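Local coordinates for protein D-mannonate dehydratase (Streptococcus suis, PDB 3BDK) that probably catalyses the manganese- or iron-dependent dehydration of D-mannonate to 2-dehydro-3-deoxy-D-gluconate in the pentose and glucuronate interconversion pathway, at residues Arg26-Lys31 / Pro343-Tyr348. Residues are numbered along the deposited sequence; the frame is centred on the assembly and turned at random.
With DNO (D-mannose), chain C.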
# COMPACT_ATOMS: atom_id res chain seq x y z
N ARG A 26 4.23 -9.78 10.90
CA ARG A 26 4.07 -10.72 12.00
C ARG A 26 3.17 -11.88 11.61
O ARG A 26 2.12 -11.67 11.01
CB ARG A 26 3.52 -10.03 13.25
CG ARG A 26 3.65 -10.85 14.51
CD ARG A 26 3.41 -9.99 15.71
NE ARG A 26 3.32 -10.75 16.96
CZ ARG A 26 3.32 -10.18 18.16
NH1 ARG A 26 3.40 -8.86 18.25
NH2 ARG A 26 3.23 -10.92 19.26
N TRP A 27 3.60 -13.10 11.95
CA TRP A 27 2.78 -14.29 11.74
C TRP A 27 2.66 -15.08 13.05
O TRP A 27 3.66 -15.41 13.68
CB TRP A 27 3.35 -15.14 10.59
CG TRP A 27 2.51 -16.35 10.24
CD1 TRP A 27 1.25 -16.35 9.68
CD2 TRP A 27 2.86 -17.73 10.43
NE1 TRP A 27 0.81 -17.64 9.52
CE2 TRP A 27 1.77 -18.51 9.96
CE3 TRP A 27 3.99 -18.38 10.95
CZ2 TRP A 27 1.77 -19.90 10.00
CZ3 TRP A 27 4.00 -19.77 10.99
CH2 TRP A 27 2.89 -20.51 10.52
N TYR A 28 1.43 -15.37 13.44
CA TYR A 28 1.15 -16.01 14.73
C TYR A 28 1.22 -17.55 14.76
O TYR A 28 0.59 -18.19 15.62
CB TYR A 28 -0.19 -15.50 15.30
CG TYR A 28 -0.04 -14.14 15.96
CD1 TYR A 28 0.05 -12.98 15.19
CD2 TYR A 28 0.04 -14.03 17.35
CE1 TYR A 28 0.20 -11.73 15.79
CE2 TYR A 28 0.19 -12.78 17.96
CZ TYR A 28 0.28 -11.64 17.18
OH TYR A 28 0.43 -10.40 17.78
N GLY A 29 2.00 -18.13 13.86
CA GLY A 29 2.14 -19.58 13.81
C GLY A 29 1.03 -20.28 13.04
O GLY A 29 0.08 -19.65 12.56
N LYS A 30 1.17 -21.60 12.93
CA LYS A 30 0.20 -22.49 12.26
C LYS A 30 -1.25 -22.05 12.50
O LYS A 30 -2.11 -22.19 11.62
CB LYS A 30 0.42 -23.93 12.74
CG LYS A 30 0.03 -25.05 11.74
CD LYS A 30 0.14 -26.44 12.41
CE LYS A 30 0.39 -27.58 11.39
NZ LYS A 30 0.52 -28.94 12.02
N LYS A 31 -1.51 -21.49 13.69
CA LYS A 31 -2.86 -21.09 14.10
C LYS A 31 -3.35 -19.74 13.53
O LYS A 31 -4.53 -19.41 13.65
CB LYS A 31 -2.99 -21.12 15.63
CG LYS A 31 -2.06 -20.17 16.38
CD LYS A 31 -2.71 -19.71 17.69
CE LYS A 31 -1.70 -19.05 18.63
NZ LYS A 31 -2.22 -19.01 20.04
N PRO A 343 -6.32 -8.33 17.97
CA PRO A 343 -6.22 -6.87 17.94
C PRO A 343 -6.21 -6.19 16.57
O PRO A 343 -7.28 -6.01 15.97
CB PRO A 343 -4.92 -6.64 18.71
CG PRO A 343 -5.00 -7.82 19.83
CD PRO A 343 -6.13 -8.77 19.37
N GLY A 344 -5.04 -5.78 16.08
CA GLY A 344 -4.98 -5.05 14.81
C GLY A 344 -4.27 -5.88 13.77
O GLY A 344 -3.46 -5.37 13.00
N TYR A 345 -4.61 -7.16 13.73
CA TYR A 345 -3.76 -8.09 13.02
C TYR A 345 -4.31 -8.76 11.77
O TYR A 345 -3.62 -9.59 11.18
CB TYR A 345 -3.14 -9.09 14.00
CG TYR A 345 -1.95 -8.48 14.73
CD1 TYR A 345 -2.09 -7.91 15.99
CD2 TYR A 345 -0.70 -8.43 14.12
CE1 TYR A 345 -1.02 -7.34 16.64
CE2 TYR A 345 0.38 -7.85 14.75
CZ TYR A 345 0.22 -7.31 16.01
OH TYR A 345 1.29 -6.74 16.64
N GLY A 346 -5.50 -8.36 11.32
CA GLY A 346 -5.95 -8.77 9.99
C GLY A 346 -4.92 -8.46 8.91
O GLY A 346 -3.98 -7.68 9.13
N LEU A 347 -5.09 -9.07 7.74
CA LEU A 347 -4.07 -9.02 6.69
C LEU A 347 -4.11 -7.75 5.86
O LEU A 347 -3.07 -7.26 5.42
CB LEU A 347 -4.19 -10.25 5.80
CG LEU A 347 -3.53 -10.27 4.41
CD1 LEU A 347 -2.04 -10.47 4.49
CD2 LEU A 347 -4.16 -11.37 3.59
N TYR A 348 -5.31 -7.21 5.66
CA TYR A 348 -5.55 -6.18 4.63
C TYR A 348 -4.86 -4.85 4.87
O TYR A 348 -3.90 -4.51 4.16
CB TYR A 348 -7.03 -5.98 4.41
CG TYR A 348 -7.77 -7.26 4.10
CD1 TYR A 348 -7.20 -8.24 3.28
CD2 TYR A 348 -9.04 -7.49 4.59
CE1 TYR A 348 -7.87 -9.41 2.97
CE2 TYR A 348 -9.73 -8.67 4.29
CZ TYR A 348 -9.13 -9.62 3.47
OH TYR A 348 -9.80 -10.78 3.18
C1 DNO C . 0.60 -4.42 21.04
C2 DNO C . 1.07 -5.32 19.88
C3 DNO C . 0.80 -6.85 20.08
C4 DNO C . 1.33 -7.61 21.34
C5 DNO C . 2.73 -7.27 21.92
C6 DNO C . 3.32 -8.51 22.61
O1 DNO C . 0.57 -3.20 20.90
O2 DNO C . 2.45 -5.06 19.57
O3 DNO C . 1.30 -7.54 18.95
O4 DNO C . 0.33 -7.56 22.38
O5 DNO C . 3.67 -6.83 20.92
O6 DNO C . 3.07 -8.42 24.02
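Tyr28 and Tyr345 meet as a T-shaped aromatic pair: their ring centroids lie 5.2 Å apart and their planes stand at 73°, with the edge of Tyr28 turned to the face of Tyr345. The carbon edge does the packing, since Tyr28 CE1 comes to 3.8 Å from Tyr345 CD2, while the Tyr28 hydroxyl overhangs the rim of the same face, 3.6 Å from Tyr345 CZ. Arg26 completes the tight part. With CG anti to the backbone N (chi1 -166°) and the chain extended as far as NE, it runs past the Tyr345 ring, Arg26 CD lying 3.8 Å from Tyr345 CE2, and delivers its guanidinium to the sugar. In this xylose isomerase-like TIM barrel the two loops, one leading to helix 36-40 and the other following strand 327-328, thus bring three polar groups to the bound D-mannose. Its O3 is bonded by both tyrosine hydroxyls: it donates to Tyr28 OH at 3.2 Å, and Tyr345 OH is modelled 2.4 Å from it, a hydrogen bond so short that its exact length is doubtful, with either oxygen a possible donor. Arg26 NH1 gives a weak bond to the sugar's O5, 3.4 Å long but fairly straight at 163°. Asp330, a manganese ligand, touches Tyr345, whose ring also meets that of His331. Away from this pocket the segments diverge: Lys30 and Lys31 are solvent-exposed, and neither contacts 343-348.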